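Side-chain contacts in serine racemase (Enterococcus faecalis, PDB 4ECL), which belongs to the alanine racemase family and pairs a TIM-barrel-like N-terminal domain with a C-terminal domain built largely of beta strands: residues A[45-50]-A[73-78]; A[52-57]-A[77-82]. All coordinates share one frame; numbering follows the deposited sequence.

Interaction 1: residues A[45-50]-A[73-78]; sequences GMYEVT and RKYGIS
Y47 presents the edge of its ring to a face of the Y75 ring in an edge-to-face (T-shaped) stack, with centroids 4.7 Å apart and planes inclined at 72°. One corner does the touching: CD1 of Y47 stands 3.2 Å from CG of Y75, displaced toward the rim of that ring rather than above its middle. CB of Y47 extends the same contact as a CH-pi donor, 3.9 Å from the Y75 centroid and close to the ring normal. The backbone brings CB there; the first torsion, with CG anti to the backbone N (chi1 177°), only swings the ring edge, with CD1, over the Y75 face.

Beside the rings the second meeting is mainly aliphatic. CG2 of T50 lies 3.5 Å from CD1 of I77, the two side chains crossing at about a right angle. The rotation of T50 separates its branches: OG1 turns back to bond O of M46 at 2.9 Å, a carbonyl that also accepts from N of T50, while the methyl is left facing I77.

On the other segment, G76 is the first residue to leave helical angles, with positive phi, in a Schellman motif, and I77 follows directly. NH1 of R73 donates to O of I77 at 2.9 Å from above the carbonyl plane (48° out of it), not on a lone pair, with the acceptor near the guanidinium plane; OH of Y75 bonds R71 one turn earlier.

The contact joins the start of helix 46-55 to the segment leaving helix 66-74. F61 of strand 60-63 touches both T50 and I77, while R372 of strand 369-372 packs against Y47.

Interaction 2: residues A[52-57]-A[77-82]; sequences YLEQIG and ISSEIL
E54 reaches from the last turn of helix 46-55 to the loop 77-79, to its backbone N-H groups and the S79 hydroxyl, and a single oxygen, OE1, takes most of the load. OE1 of E54 accepts a hydrogen bond from OG of S79 at 2.7 Å. A second reaches OE1 of E54 from N of S79 at 2.9 Å, and a third comes to OE1 of E54 from N of S78 at 3.0 Å. The three arrive from different directions. N of S78 uses the syn lone pair of OE1, N of S79 approaches nearly in line with the C-O bond, and the S79 hydroxyl comes in on the anti side, 17° out of the carboxylate plane. An extended side chain, with CG anti to the backbone N (chi1 -174°), carries the carboxylate across to the loop.

I77 packs against the same carboxylate, its CG2 3.6 Å from OE1 of E54. The backbone CA of I77 lies 3.5 Å from OE2 of E54. Among the protein partners in these two segments OE2 is held more loosely: the S78 N-H is shared, going mainly to OE1 and only weakly to OE2. Toward the exposed side S78 turns its OG, which lies 3.0 Å from a water that also contacts OE2; the very short distance of that second contact makes its details doubtful.

Two consecutive backbone N-H groups converging on one carboxylate oxygen, with a hydroxyl beside them, would be expected to stabilise the ionised form of E54 and to lower its pKa. The chemistry is consistent with an anionic E54 linking the loop before strand 80-83 to the last turn of helix 46-55.

Overall arrangement
Interactions 1 and 2 lie with their centres about 8 Å apart, on the same side of the chain's centre; they share helix 46-55 and meet successive elements, helix 66-74 and then strand 80-83. Segments 45-50 and 52-57 span the two ends of helix 46-55; on the other partner, 73-78 and 77-82 overlap at I77 and S78. NH1 of R73 probably bridges the two with a hydrogen bond to O of S79, 2.7 Å away. Both contacts lie in the TIM-barrel-like domain, where strands 60-63 and 80-83 are parallel neighbours, and together they join helix 46-55 to the chain running from helix 66-74 into strand 80-83.

Interaction 1: residues A[45-50]-A[73-78]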
# COMPACT_ATOMS: atom_id res chain seq x y z
N GLY A 45 -0.26 12.39 3.15
CA GLY A 45 0.97 12.81 3.80
C GLY A 45 0.67 13.41 5.16
O GLY A 45 0.18 14.53 5.25
N MSE A 46 0.99 12.67 6.22
CA MSE A 46 0.64 13.13 7.55
C MSE A 46 1.43 14.37 7.97
O MSE A 46 0.88 15.26 8.62
CB MSE A 46 0.82 12.01 8.60
CG MSE A 46 -0.08 12.20 9.81
SE MSE A 46 0.16 10.86 11.18
CE MSE A 46 -0.23 9.27 10.13
N TYR A 47 2.69 14.43 7.58
CA TYR A 47 3.52 15.58 7.93
C TYR A 47 3.00 16.85 7.26
O TYR A 47 2.78 17.88 7.91
CB TYR A 47 4.98 15.34 7.54
CG TYR A 47 5.88 16.53 7.82
CD1 TYR A 47 6.15 16.92 9.12
CD2 TYR A 47 6.46 17.26 6.78
CE1 TYR A 47 6.97 18.00 9.39
CE2 TYR A 47 7.28 18.35 7.05
CZ TYR A 47 7.53 18.72 8.36
OH TYR A 47 8.34 19.79 8.64
N GLU A 48 2.77 16.75 5.96
CA GLU A 48 2.33 17.89 5.18
C GLU A 48 0.98 18.38 5.67
O GLU A 48 0.80 19.56 5.95
CB GLU A 48 2.27 17.54 3.69
CG GLU A 48 3.65 17.36 3.03
CD GLU A 48 4.28 15.99 3.29
OE1 GLU A 48 3.59 15.07 3.80
OE2 GLU A 48 5.48 15.83 2.99
N VAL A 49 0.03 17.46 5.80
CA VAL A 49 -1.33 17.84 6.11
C VAL A 49 -1.50 18.39 7.53
O VAL A 49 -2.07 19.46 7.72
CB VAL A 49 -2.30 16.68 5.87
CG1 VAL A 49 -3.65 16.95 6.53
CG2 VAL A 49 -2.45 16.45 4.39
N THR A 50 -0.98 17.66 8.51
CA THR A 50 -1.21 18.02 9.91
C THR A 50 -0.54 19.33 10.32
O THR A 50 -1.14 20.13 11.04
CB THR A 50 -0.80 16.87 10.87
OG1 THR A 50 -1.33 15.63 10.39
CG2 THR A 50 -1.36 17.13 12.25
N ARG A 73 3.86 14.57 17.26
CA ARG A 73 4.60 15.34 18.25
C ARG A 73 5.99 15.71 17.73
O ARG A 73 6.49 16.81 17.98
CB ARG A 73 4.73 14.56 19.57
CG ARG A 73 3.43 14.41 20.37
CD ARG A 73 2.82 15.77 20.69
NE ARG A 73 1.67 15.67 21.59
CZ ARG A 73 0.61 16.48 21.56
NH1 ARG A 73 0.55 17.45 20.65
NH2 ARG A 73 -0.38 16.31 22.42
N LYS A 74 6.61 14.77 17.01
CA LYS A 74 7.93 15.02 16.43
C LYS A 74 7.84 16.00 15.27
O LYS A 74 8.81 16.68 14.95
CB LYS A 74 8.58 13.72 15.98
CG LYS A 74 9.01 12.81 17.13
CD LYS A 74 9.32 11.39 16.65
CE LYS A 74 9.75 10.49 17.82
NZ LYS A 74 9.92 9.05 17.42
N TYR A 75 6.67 16.09 14.63
CA TYR A 75 6.48 17.06 13.55
C TYR A 75 6.24 18.46 14.12
O TYR A 75 6.12 19.42 13.37
CB TYR A 75 5.30 16.67 12.66
CG TYR A 75 5.50 15.39 11.88
CD1 TYR A 75 6.78 14.89 11.63
CD2 TYR A 75 4.41 14.69 11.39
CE1 TYR A 75 6.96 13.72 10.92
CE2 TYR A 75 4.58 13.51 10.68
CZ TYR A 75 5.86 13.04 10.44
OH TYR A 75 6.02 11.87 9.73
N GLY A 76 6.14 18.57 15.44
CA GLY A 76 5.89 19.85 16.08
C GLY A 76 4.42 20.11 16.39
O GLY A 76 4.06 21.24 16.75
N ILE A 77 3.59 19.09 16.26
CA ILE A 77 2.17 19.24 16.55
C ILE A 77 1.98 19.41 18.06
O ILE A 77 2.45 18.61 18.85
CB ILE A 77 1.34 18.06 16.03
CG1 ILE A 77 1.44 17.99 14.51
CG2 ILE A 77 -0.12 18.23 16.42
CD1 ILE A 77 0.98 19.27 13.82
N SER A 78 1.30 20.48 18.45
CA SER A 78 1.17 20.80 19.87
C SER A 78 -0.27 20.63 20.36
O SER A 78 -0.52 20.61 21.56
CB SER A 78 1.62 22.23 20.13
OG SER A 78 0.70 23.14 19.55

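Interaction 2: residues A[52-57]-A[77-82]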
# COMPACT_ATOMS: atom_id res chain seq x y z
N TYR A 52 0.01 21.84 8.38
CA TYR A 52 -0.80 22.89 7.76
C TYR A 52 -2.14 23.07 8.50
O TYR A 52 -2.59 24.20 8.72
CB TYR A 52 -1.04 22.61 6.27
CG TYR A 52 -1.70 23.76 5.54
CD1 TYR A 52 -0.97 24.89 5.18
CD2 TYR A 52 -3.07 23.74 5.24
CE1 TYR A 52 -1.57 25.95 4.53
CE2 TYR A 52 -3.67 24.80 4.58
CZ TYR A 52 -2.92 25.90 4.23
OH TYR A 52 -3.50 26.96 3.58
N LEU A 53 -2.77 21.96 8.88
CA LEU A 53 -4.02 22.02 9.63
C LEU A 53 -3.86 22.80 10.93
O LEU A 53 -4.69 23.65 11.26
CB LEU A 53 -4.55 20.63 9.93
CG LEU A 53 -5.08 19.88 8.70
CD1 LEU A 53 -5.59 18.49 9.09
CD2 LEU A 53 -6.14 20.71 7.99
N GLU A 54 -2.79 22.50 11.66
CA GLU A 54 -2.50 23.25 12.88
C GLU A 54 -2.21 24.72 12.56
O GLU A 54 -2.57 25.62 13.33
CB GLU A 54 -1.35 22.62 13.66
CG GLU A 54 -1.10 23.27 15.01
CD GLU A 54 -0.26 22.40 15.94
OE1 GLU A 54 -0.84 21.70 16.79
OE2 GLU A 54 0.98 22.43 15.82
N GLN A 55 -1.56 24.96 11.43
CA GLN A 55 -1.25 26.33 11.05
C GLN A 55 -2.54 27.13 10.86
O GLN A 55 -2.64 28.28 11.30
CB GLN A 55 -0.41 26.37 9.78
CG GLN A 55 -0.00 27.78 9.34
CD GLN A 55 0.68 27.79 7.99
OE1 GLN A 55 1.61 27.02 7.75
NE2 GLN A 55 0.22 28.66 7.10
N ILE A 56 -3.53 26.51 10.23
CA ILE A 56 -4.76 27.23 9.95
C ILE A 56 -5.77 27.21 11.10
O ILE A 56 -6.88 27.73 10.96
CB ILE A 56 -5.41 26.78 8.63
CG1 ILE A 56 -5.81 25.32 8.68
CG2 ILE A 56 -4.45 27.03 7.48
CD1 ILE A 56 -6.74 24.92 7.55
N GLY A 57 -5.39 26.61 12.23
CA GLY A 57 -6.18 26.74 13.44
C GLY A 57 -6.92 25.50 13.91
O GLY A 57 -7.61 25.56 14.92
N ILE A 77 3.59 19.09 16.26
CA ILE A 77 2.17 19.24 16.55
C ILE A 77 1.98 19.41 18.06
O ILE A 77 2.45 18.61 18.85
CB ILE A 77 1.34 18.06 16.03
CG1 ILE A 77 1.44 17.99 14.51
CG2 ILE A 77 -0.12 18.23 16.42
CD1 ILE A 77 0.98 19.27 13.82
N SER A 78 1.30 20.48 18.45
CA SER A 78 1.17 20.80 19.87
C SER A 78 -0.27 20.63 20.36
O SER A 78 -0.52 20.61 21.56
CB SER A 78 1.62 22.23 20.13
OG SER A 78 0.70 23.14 19.55
N SER A 79 -1.20 20.51 19.42
CA SER A 79 -2.61 20.33 19.76
C SER A 79 -2.91 18.95 20.36
O SER A 79 -2.06 18.05 20.34
CB SER A 79 -3.49 20.56 18.54
OG SER A 79 -3.26 21.85 18.01
N GLU A 80 -4.12 18.79 20.89
CA GLU A 80 -4.51 17.50 21.43
C GLU A 80 -4.59 16.46 20.32
O GLU A 80 -4.94 16.77 19.16
CB GLU A 80 -5.83 17.59 22.20
CG GLU A 80 -7.05 17.99 21.37
CD GLU A 80 -8.26 18.34 22.23
OE1 GLU A 80 -8.12 18.38 23.47
OE2 GLU A 80 -9.35 18.58 21.66
N ILE A 81 -4.22 15.23 20.67
CA ILE A 81 -4.24 14.11 19.74
C ILE A 81 -4.94 12.93 20.42
O ILE A 81 -4.62 12.59 21.55
CB ILE A 81 -2.80 13.69 19.35
CG1 ILE A 81 -2.03 14.88 18.77
CG2 ILE A 81 -2.82 12.50 18.39
CD1 ILE A 81 -0.53 14.66 18.72
N LEU A 82 -5.88 12.31 19.72
CA LEU A 82 -6.59 11.14 20.22
C LEU A 82 -6.16 9.90 19.44
O LEU A 82 -6.27 9.87 18.21
CB LEU A 82 -8.09 11.33 20.06
CG LEU A 82 -8.98 10.13 20.41
CD1 LEU A 82 -8.77 9.76 21.88
CD2 LEU A 82 -10.46 10.45 20.14
O HOH W 1 2.37 23.84 17.22